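Local structure of beta-galactosidase (Bacillus circulans subsp. alkalophilus, 3TTY) at residues Pro116-Gly130 with Gln225-Glu239. The protein hydrolyses beta-galactosides, releasing their terminal galactose, as a TIM-barrel glycoside hydrolase whose pocket binds galactose. Numbering follows the deposited sequence.
Sequences PNSPTYRKYAKILAG and QSDSLLECFKMERDE
Arg122 lies as a knob among Ser228, Glu231, Cys232 and Met235, packing two neighbouring outer helices of the TIM barrel, 119-135 and 215-243, against each other. The axes of helix segments 119-130 and 225-239 run roughly parallel, at 31°, and approach to 8.6 Å. With CG anti to its carbonyl carbon and the chain extended from CG to NE, Arg122 reaches back to the loop before its own helix. There Arg122 NE and NH2 grip Pro116 O side-on, NE at 3.0 Å, with that oxygen in the guanidinium plane. Long and flat, arginine can both fix this loop and pack obliquely against Glu231, Arg122 NH2 lying 3.6 Å from Glu231 CB; its NH1 meets Glu231 through a water bound to OE1.

Beside the same oxygen, Cys232 SG sits 3.3 Å from Pro116 O and meets the Tyr121 ring at its edge, a sulfur-aromatic contact 88° off the ring normal. Pro116, close to the zinc bound by Cys115, Cys155, Cys157 and Cys160, presses its compact ring on Leu229, Pro116 CB to Leu229 CD2 being a tight 3.5 Å. Next to it, Asn117 ND2 donates to Ser228 OG at 3.2 Å, an oxygen also hydrogen-bonded to Phe224 O.

Farther along, flexible Met235 rests SD on Arg122, and its bend at chi3 (76°) folds CE onto Arg122 O and the small Ala125 CB. Glu236 carries a buried carboxylate, held by Thr80 and Thr82 and bridged by a water to Tyr121 OH. At the far end of the two segments, Gly130, lacking a side chain, lets Glu239 CG come within 3.3 Å of Gly130 CA.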
ATOM      1  N   PRO A 116     -12.563 -26.038   1.632  1.00 17.71           N
ATOM      2  CA  PRO A 116     -13.181 -26.861   2.677  1.00 17.43           C
ATOM      3  C   PRO A 116     -14.525 -27.423   2.216  1.00 16.54           C
ATOM      4  O   PRO A 116     -15.084 -28.291   2.867  1.00 20.89           O
ATOM      5  CB  PRO A 116     -13.383 -25.870   3.823  1.00 15.19           C
ATOM      6  CG  PRO A 116     -13.568 -24.569   3.140  1.00 19.57           C
ATOM      7  CD  PRO A 116     -12.681 -24.599   1.923  1.00 16.29           C
ATOM      8  N   ASN A 117     -15.033 -26.930   1.096  1.00 16.30           N
ATOM      9  CA  ASN A 117     -16.271 -27.454   0.550  1.00 20.19           C
ATOM     10  C   ASN A 117     -16.034 -28.291  -0.694  1.00 17.86           C
ATOM     11  O   ASN A 117     -16.932 -28.473  -1.507  1.00 19.74           O
ATOM     12  CB  ASN A 117     -17.262 -26.323   0.275  1.00 18.19           C
ATOM     13  CG  ASN A 117     -17.962 -25.866   1.533  1.00 20.72           C
ATOM     14  OD1 ASN A 117     -18.589 -26.672   2.225  1.00 21.36           O
ATOM     15  ND2 ASN A 117     -17.821 -24.586   1.869  1.00 15.38           N
ATOM     16  N   SER A 118     -14.817 -28.813  -0.817  1.00 19.80           N
ATOM     17  CA  SER A 118     -14.407 -29.573  -1.996  1.00 14.41           C
ATOM     18  C   SER A 118     -14.721 -31.066  -1.884  1.00 17.15           C
ATOM     19  O   SER A 118     -14.305 -31.730  -0.940  1.00 17.50           O
ATOM     20  CB  SER A 118     -12.915 -29.364  -2.252  1.00 14.72           C
ATOM     21  OG  SER A 118     -12.384 -30.386  -3.073  1.00 14.08           O
ATOM     22  N   PRO A 119     -15.457 -31.605  -2.865  1.00 18.96           N
ATOM     23  CA  PRO A 119     -15.775 -33.034  -2.810  1.00 17.99           C
ATOM     24  C   PRO A 119     -14.514 -33.894  -2.921  1.00 16.26           C
ATOM     25  O   PRO A 119     -14.411 -34.950  -2.291  1.00 17.24           O
ATOM     26  CB  PRO A 119     -16.683 -33.251  -4.036  1.00 17.08           C
ATOM     27  CG  PRO A 119     -17.129 -31.886  -4.452  1.00 24.46           C
ATOM     28  CD  PRO A 119     -16.055 -30.933  -4.034  1.00 18.91           C
ATOM     29  N   THR A 120     -13.558 -33.460  -3.723  1.00 15.50           N
ATOM     30  CA  THR A 120     -12.329 -34.228  -3.866  1.00 16.13           C
ATOM     31  C   THR A 120     -11.525 -34.243  -2.574  1.00 15.38           C
ATOM     32  O   THR A 120     -11.146 -35.301  -2.085  1.00 17.80           O
ATOM     33  CB  THR A 120     -11.474 -33.720  -5.013  1.00 16.00           C
ATOM     34  OG1 THR A 120     -12.179 -33.956  -6.234  1.00 16.22           O
ATOM     35  CG2 THR A 120     -10.129 -34.443  -5.035  1.00 11.89           C
ATOM     36  N   TYR A 121     -11.300 -33.068  -2.009  1.00 15.69           N
ATOM     37  CA  TYR A 121     -10.554 -32.954  -0.764  1.00 15.33           C
ATOM     38  C   TYR A 121     -11.188 -33.760   0.377  1.00 17.56           C
ATOM     39  O   TYR A 121     -10.497 -34.448   1.125  1.00 16.26           O
ATOM     40  CB  TYR A 121     -10.426 -31.489  -0.360  1.00 11.29           C
ATOM     41  CG  TYR A 121      -9.746 -31.300   0.972  1.00 14.19           C
ATOM     42  CD1 TYR A 121      -8.389 -31.509   1.110  1.00 13.70           C
ATOM     43  CD2 TYR A 121     -10.464 -30.908   2.090  1.00 16.96           C
ATOM     44  CE1 TYR A 121      -7.760 -31.333   2.320  1.00 20.13           C
ATOM     45  CE2 TYR A 121      -9.843 -30.740   3.314  1.00 21.20           C
ATOM     46  CZ  TYR A 121      -8.493 -30.959   3.422  1.00 19.29           C
ATOM     47  OH  TYR A 121      -7.864 -30.796   4.632  1.00 22.36           O
ATOM     48  N   ARG A 122     -12.502 -33.656   0.526  1.00 16.36           N
ATOM     49  CA  ARG A 122     -13.173 -34.377   1.595  1.00 19.05           C
ATOM     50  C   ARG A 122     -13.100 -35.884   1.375  1.00 19.94           C
ATOM     51  O   ARG A 122     -12.881 -36.633   2.320  1.00 22.41           O
ATOM     52  CB  ARG A 122     -14.614 -33.909   1.768  1.00 17.22           C
ATOM     53  CG  ARG A 122     -14.710 -32.523   2.381  1.00 20.94           C
ATOM     54  CD  ARG A 122     -16.025 -32.344   3.106  1.00 20.88           C
ATOM     55  NE  ARG A 122     -16.268 -30.955   3.485  1.00 26.10           N
ATOM     56  CZ  ARG A 122     -17.267 -30.566   4.274  1.00 30.35           C
ATOM     57  NH1 ARG A 122     -18.103 -31.477   4.766  1.00 25.78           N
ATOM     58  NH2 ARG A 122     -17.425 -29.273   4.575  1.00 23.98           N
ATOM     59  N   LYS A 123     -13.256 -36.319   0.126  1.00 16.41           N
ATOM     60  CA  LYS A 123     -13.116 -37.739  -0.218  1.00 21.62           C
ATOM     61  C   LYS A 123     -11.743 -38.307   0.161  1.00 19.88           C
ATOM     62  O   LYS A 123     -11.652 -39.295   0.882  1.00 18.62           O
ATOM     63  CB  LYS A 123     -13.399 -37.981  -1.712  1.00 16.54           C
ATOM     64  CG  LYS A 123     -13.205 -39.415  -2.171  1.00 20.98           C
ATOM     65  CD  LYS A 123     -13.576 -39.575  -3.639  1.00 21.60           C
ATOM     66  CE  LYS A 123     -13.183 -40.951  -4.173  1.00 30.13           C
ATOM     67  NZ  LYS A 123     -13.498 -41.105  -5.642  1.00 29.30           N
ATOM     68  N   TYR A 124     -10.669 -37.687  -0.304  1.00 19.25           N
ATOM     69  CA  TYR A 124      -9.350 -38.277  -0.057  1.00 16.95           C
ATOM     70  C   TYR A 124      -8.783 -37.990   1.334  1.00 17.44           C
ATOM     71  O   TYR A 124      -8.017 -38.789   1.869  1.00 17.33           O
ATOM     72  CB  TYR A 124      -8.367 -37.898  -1.162  1.00 18.01           C
ATOM     73  CG  TYR A 124      -8.759 -38.503  -2.481  1.00 17.21           C
ATOM     74  CD1 TYR A 124      -8.697 -39.880  -2.672  1.00 15.55           C
ATOM     75  CD2 TYR A 124      -9.218 -37.707  -3.529  1.00 16.01           C
ATOM     76  CE1 TYR A 124      -9.061 -40.453  -3.877  1.00 20.04           C
ATOM     77  CE2 TYR A 124      -9.587 -38.275  -4.751  1.00 18.69           C
ATOM     78  CZ  TYR A 124      -9.511 -39.652  -4.915  1.00 22.04           C
ATOM     79  OH  TYR A 124      -9.880 -40.238  -6.112  1.00 18.80           O
ATOM     80  N   ALA A 125      -9.165 -36.862   1.923  1.00 13.44           N
ATOM     81  CA  ALA A 125      -8.698 -36.539   3.254  1.00 15.68           C
ATOM     82  C   ALA A 125      -9.288 -37.528   4.262  1.00 21.14           C
ATOM     83  O   ALA A 125      -8.581 -38.009   5.141  1.00 19.43           O
ATOM     84  CB  ALA A 125      -9.041 -35.091   3.631  1.00 14.06           C
ATOM     85  N   LYS A 126     -10.577 -37.839   4.120  1.00 19.07           N
ATOM     86  CA  LYS A 126     -11.211 -38.867   4.947  1.00 20.32           C
ATOM     87  C   LYS A 126     -10.555 -40.245   4.771  1.00 20.12           C
ATOM     88  O   LYS A 126     -10.217 -40.917   5.740  1.00 18.06           O
ATOM     89  CB  LYS A 126     -12.701 -38.970   4.637  1.00 19.44           C
ATOM     90  CG  LYS A 126     -13.385 -40.133   5.350  1.00 29.17           C
ATOM     91  CD  LYS A 126     -14.911 -39.993   5.374  1.00 27.87           C
ATOM     92  CE  LYS A 126     -15.550 -41.133   6.175  1.00 32.84           C
ATOM     93  NZ  LYS A 126     -17.027 -40.979   6.294  1.00 35.89           N
ATOM     94  N   ILE A 127     -10.381 -40.667   3.527  1.00 20.00           N
ATOM     95  CA  ILE A 127      -9.701 -41.928   3.275  1.00 20.19           C
ATOM     96  C   ILE A 127      -8.302 -41.972   3.905  1.00 19.90           C
ATOM     97  O   ILE A 127      -7.956 -42.945   4.580  1.00 20.89           O
ATOM     98  CB  ILE A 127      -9.638 -42.240   1.769  1.00 18.83           C
ATOM     99  CG1 ILE A 127     -11.059 -42.477   1.244  1.00 17.67           C
ATOM    100  CG2 ILE A 127      -8.756 -43.466   1.510  1.00 19.07           C
ATOM    101  CD1 ILE A 127     -11.140 -42.796  -0.245  1.00 18.06           C
ATOM    102  N   LEU A 128      -7.508 -40.922   3.702  1.00 17.89           N
ATOM    103  CA  LEU A 128      -6.137 -40.909   4.232  1.00 20.53           C
ATOM    104  C   LEU A 128      -6.105 -41.074   5.757  1.00 19.64           C
ATOM    105  O   LEU A 128      -5.353 -41.896   6.285  1.00 20.61           O
ATOM    106  CB  LEU A 128      -5.379 -39.646   3.813  1.00 13.16           C
ATOM    107  CG  LEU A 128      -3.936 -39.498   4.308  1.00 20.43           C
ATOM    108  CD1 LEU A 128      -3.093 -40.751   4.009  1.00 15.40           C
ATOM    109  CD2 LEU A 128      -3.291 -38.249   3.710  1.00 15.13           C
ATOM    110  N   ALA A 129      -6.910 -40.285   6.454  1.00 16.92           N
ATOM    111  CA  ALA A 129      -6.998 -40.375   7.897  1.00 17.27           C
ATOM    112  C   ALA A 129      -7.461 -41.776   8.311  1.00 20.09           C
ATOM    113  O   ALA A 129      -6.958 -42.350   9.269  1.00 21.98           O
ATOM    114  CB  ALA A 129      -7.959 -39.312   8.429  1.00 18.97           C
ATOM    115  N   GLY A 130      -8.422 -42.324   7.574  1.00 20.93           N
ATOM    116  CA  GLY A 130      -8.904 -43.666   7.835  1.00 21.47           C
ATOM    117  C   GLY A 130      -7.820 -44.722   7.728  1.00 22.28           C
ATOM    118  O   GLY A 130      -7.644 -45.527   8.630  1.00 21.77           O
ATOM    119  N   GLN A 225     -17.566 -20.048   6.614  1.00 17.12           N
ATOM    120  CA  GLN A 225     -16.207 -20.510   6.330  1.00 13.44           C
ATOM    121  C   GLN A 225     -15.601 -21.227   7.537  1.00 14.42           C
ATOM    122  O   GLN A 225     -15.024 -22.302   7.416  1.00 14.35           O
ATOM    123  CB  GLN A 225     -15.333 -19.330   5.900  1.00 15.70           C
ATOM    124  CG  GLN A 225     -15.582 -18.891   4.449  1.00 12.69           C
ATOM    125  CD  GLN A 225     -15.197 -19.971   3.464  1.00 14.61           C
ATOM    126  OE1 GLN A 225     -14.017 -20.278   3.301  1.00 17.50           O
ATOM    127  NE2 GLN A 225     -16.188 -20.568   2.814  1.00 13.64           N
ATOM    128  N   SER A 226     -15.758 -20.629   8.711  1.00 16.43           N
ATOM    129  CA  SER A 226     -15.298 -21.250   9.931  1.00 13.06           C
ATOM    130  C   SER A 226     -16.001 -22.604  10.124  1.00 18.56           C
ATOM    131  O   SER A 226     -15.331 -23.613  10.322  1.00 19.83           O
ATOM    132  CB  SER A 226     -15.512 -20.312  11.111  1.00 13.89           C
ATOM    133  OG  SER A 226     -14.980 -20.862  12.300  1.00 16.93           O
ATOM    134  N   ASP A 227     -17.335 -22.635  10.021  1.00 15.30           N
ATOM    135  CA  ASP A 227     -18.079 -23.892  10.125  1.00 16.84           C
ATOM    136  C   ASP A 227     -17.601 -24.947   9.115  1.00 17.54           C
ATOM    137  O   ASP A 227     -17.501 -26.115   9.465  1.00 19.23           O
ATOM    138  CB  ASP A 227     -19.598 -23.689   9.945  1.00 16.05           C
ATOM    139  CG  ASP A 227     -20.250 -22.979  11.115  1.00 25.44           C
ATOM    140  OD1 ASP A 227     -19.527 -22.550  12.039  1.00 33.86           O
ATOM    141  OD2 ASP A 227     -21.497 -22.829  11.105  1.00 29.36           O
ATOM    142  N   SER A 228     -17.331 -24.528   7.876  1.00 15.58           N
ATOM    143  CA  SER A 228     -16.940 -25.443   6.798  1.00 19.69           C
ATOM    144  C   SER A 228     -15.596 -26.123   7.079  1.00 19.24           C
ATOM    145  O   SER A 228     -15.435 -27.328   6.871  1.00 19.28           O
ATOM    146  CB  SER A 228     -16.842 -24.710   5.451  1.00 16.86           C
ATOM    147  OG  SER A 228     -18.074 -24.143   5.055  1.00 22.37           O
ATOM    148  N   LEU A 229     -14.625 -25.332   7.520  1.00 19.15           N
ATOM    149  CA  LEU A 229     -13.340 -25.880   7.920  1.00 17.14           C
ATOM    150  C   LEU A 229     -13.500 -26.782   9.151  1.00 18.59           C
ATOM    151  O   LEU A 229     -12.856 -27.827   9.245  1.00 21.86           O
ATOM    152  CB  LEU A 229     -12.333 -24.753   8.165  1.00 17.77           C
ATOM    153  CG  LEU A 229     -11.966 -23.970   6.896  1.00 19.86           C
ATOM    154  CD1 LEU A 229     -11.425 -22.590   7.221  1.00 16.45           C
ATOM    155  CD2 LEU A 229     -10.969 -24.751   6.064  1.00 14.93           C
ATOM    156  N   LEU A 230     -14.362 -26.392  10.086  1.00 18.68           N
ATOM    157  CA  LEU A 230     -14.620 -27.226  11.256  1.00 17.20           C
ATOM    158  C   LEU A 230     -15.185 -28.581  10.835  1.00 21.08           C
ATOM    159  O   LEU A 230     -14.808 -29.621  11.385  1.00 20.21           O
ATOM    160  CB  LEU A 230     -15.559 -26.530  12.241  1.00 15.76           C
ATOM    161  CG  LEU A 230     -15.815 -27.277  13.565  1.00 18.39           C
ATOM    162  CD1 LEU A 230     -14.519 -27.670  14.266  1.00 16.96           C
ATOM    163  CD2 LEU A 230     -16.687 -26.443  14.510  1.00 18.18           C
ATOM    164  N   GLU A 231     -16.081 -28.571   9.847  1.00 20.45           N
ATOM    165  CA  GLU A 231     -16.630 -29.810   9.311  1.00 18.43           C
ATOM    166  C   GLU A 231     -15.503 -30.717   8.814  1.00 20.14           C
ATOM    167  O   GLU A 231     -15.518 -31.933   9.035  1.00 17.49           O
ATOM    168  CB  GLU A 231     -17.608 -29.522   8.176  1.00 21.37           C
ATOM    169  CG  GLU A 231     -19.002 -29.097   8.631  1.00 28.48           C
ATOM    170  CD  GLU A 231     -19.664 -30.162   9.504  1.00 33.57           C
ATOM    171  OE1 GLU A 231     -19.733 -31.327   9.061  1.00 29.60           O
ATOM    172  OE2 GLU A 231     -20.092 -29.838  10.641  1.00 35.33           O
ATOM    173  N   CYS A 232     -14.527 -30.134   8.129  1.00 17.47           N
ATOM    174  CA  CYS A 232     -13.386 -30.932   7.680  1.00 20.24           C
ATOM    175  C   CYS A 232     -12.683 -31.584   8.871  1.00 17.10           C
ATOM    176  O   CYS A 232     -12.443 -32.788   8.866  1.00 17.79           O
ATOM    177  CB  CYS A 232     -12.411 -30.098   6.844  1.00 21.11           C
ATOM    178  SG  CYS A 232     -13.111 -29.545   5.261  1.00 15.60           S
ATOM    179  N   PHE A 233     -12.381 -30.804   9.904  1.00 14.85           N
ATOM    180  CA  PHE A 233     -11.763 -31.375  11.102  1.00 17.13           C
ATOM    181  C   PHE A 233     -12.554 -32.552  11.665  1.00 18.37           C
ATOM    182  O   PHE A 233     -12.002 -33.642  11.886  1.00 14.54           O
ATOM    183  CB  PHE A 233     -11.589 -30.330  12.201  1.00 16.93           C
ATOM    184  CG  PHE A 233     -11.193 -30.928  13.528  1.00 17.15           C
ATOM    185  CD1 PHE A 233      -9.897 -31.373  13.740  1.00 14.99           C
ATOM    186  CD2 PHE A 233     -12.122 -31.064  14.551  1.00 16.28           C
ATOM    187  CE1 PHE A 233      -9.526 -31.940  14.947  1.00 17.51           C
ATOM    188  CE2 PHE A 233     -11.766 -31.623  15.770  1.00 18.30           C
ATOM    189  CZ  PHE A 233     -10.469 -32.063  15.975  1.00 18.92           C
ATOM    190  N   LYS A 234     -13.845 -32.313  11.898  1.00 16.90           N
ATOM    191  CA  LYS A 234     -14.744 -33.310  12.466  1.00 19.59           C
ATOM    192  C   LYS A 234     -14.819 -34.553  11.605  1.00 20.14           C
ATOM    193  O   LYS A 234     -14.855 -35.673  12.116  1.00 19.02           O
ATOM    194  CB  LYS A 234     -16.154 -32.741  12.655  1.00 18.80           C
ATOM    195  CG  LYS A 234     -16.199 -31.447  13.468  1.00 16.81           C
ATOM    196  CD  LYS A 234     -17.595 -31.155  14.048  1.00 19.47           C
ATOM    197  CE  LYS A 234     -18.707 -31.429  13.044  1.00 21.90           C
ATOM    198  NZ  LYS A 234     -20.048 -31.047  13.564  1.00 27.87           N
ATOM    199  N   MET A 235     -14.848 -34.351  10.295  1.00 16.88           N
ATOM    200  CA  MET A 235     -14.875 -35.462   9.368  1.00 18.17           C
ATOM    201  C   MET A 235     -13.673 -36.392   9.581  1.00 19.24           C
ATOM    202  O   MET A 235     -13.831 -37.611   9.571  1.00 17.96           O
ATOM    203  CB  MET A 235     -14.923 -34.959   7.925  1.00 18.49           C
ATOM    204  CG  MET A 235     -14.785 -36.059   6.886  1.00 18.29           C
ATOM    205  SD  MET A 235     -14.368 -35.416   5.241  1.00 26.46           S
ATOM    206  CE  MET A 235     -12.620 -35.035   5.443  1.00 20.19           C
ATOM    207  N   GLU A 236     -12.482 -35.825   9.766  1.00 17.43           N
ATOM    208  CA  GLU A 236     -11.281 -36.650   9.962  1.00 20.73           C
ATOM    209  C   GLU A 236     -11.262 -37.245  11.368  1.00 19.08           C
ATOM    210  O   GLU A 236     -10.971 -38.430  11.560  1.00 21.57           O
ATOM    211  CB  GLU A 236      -9.992 -35.854   9.693  1.00 18.09           C
ATOM    212  CG  GLU A 236      -9.729 -35.557   8.216  1.00 16.64           C
ATOM    213  CD  GLU A 236      -8.308 -35.028   7.965  1.00 22.49           C
ATOM    214  OE1 GLU A 236      -7.343 -35.556   8.564  1.00 21.06           O
ATOM    215  OE2 GLU A 236      -8.152 -34.086   7.164  1.00 18.30           O
ATOM    216  N   ARG A 237     -11.583 -36.411  12.347  1.00 19.74           N
ATOM    217  CA  ARG A 237     -11.671 -36.840  13.730  1.00 17.36           C
ATOM    218  C   ARG A 237     -12.518 -38.108  13.811  1.00 20.58           C
ATOM    219  O   ARG A 237     -12.109 -39.079  14.430  1.00 21.56           O
ATOM    220  CB  ARG A 237     -12.273 -35.724  14.589  1.00 14.81           C
ATOM    221  CG  ARG A 237     -12.598 -36.110  16.023  1.00 18.06           C
ATOM    222  CD  ARG A 237     -13.612 -35.149  16.630  1.00 20.87           C
ATOM    223  NE  ARG A 237     -14.947 -35.403  16.119  1.00 19.88           N
ATOM    224  CZ  ARG A 237     -15.996 -34.609  16.313  1.00 20.47           C
ATOM    225  NH1 ARG A 237     -15.867 -33.488  17.005  1.00 19.65           N
ATOM    226  NH2 ARG A 237     -17.176 -34.936  15.808  1.00 15.98           N
ATOM    227  N   ASP A 238     -13.686 -38.103  13.165  1.00 18.11           N
ATOM    228  CA  ASP A 238     -14.604 -39.244  13.242  1.00 20.58           C
ATOM    229  C   ASP A 238     -14.029 -40.518  12.620  1.00 21.53           C
ATOM    230  O   ASP A 238     -14.190 -41.610  13.158  1.00 22.80           O
ATOM    231  CB  ASP A 238     -15.960 -38.912  12.617  1.00 19.43           C
ATOM    232  CG  ASP A 238     -16.757 -37.876  13.435  1.00 26.64           C
ATOM    233  OD1 ASP A 238     -16.415 -37.620  14.617  1.00 23.98           O
ATOM    234  OD2 ASP A 238     -17.737 -37.319  12.888  1.00 26.59           O
ATOM    235  N   GLU A 239     -13.354 -40.379  11.490  1.00 20.13           N
ATOM    236  CA  GLU A 239     -12.749 -41.531  10.831  1.00 22.09           C
ATOM    237  C   GLU A 239     -11.614 -42.093  11.692  1.00 20.58           C
ATOM    238  O   GLU A 239     -11.446 -43.300  11.792  1.00 25.15           O
ATOM    239  CB  GLU A 239     -12.271 -41.152   9.417  1.00 23.88           C
ATOM    240  CG  GLU A 239     -11.787 -42.310   8.556  1.00 24.77           C
ATOM    241  CD  GLU A 239     -12.873 -43.348   8.238  1.00 30.55           C
ATOM    242  OE1 GLU A 239     -14.053 -43.138   8.602  1.00 29.78           O
ATOM    243  OE2 GLU A 239     -12.533 -44.379   7.612  1.00 35.01           O
TER
HETATM  244  O   HOH W   1      -9.304 -31.938   6.479  1.00 16.94           O
HETATM  245  O   HOH W   2     -20.370 -31.284   6.337  1.00 34.99           O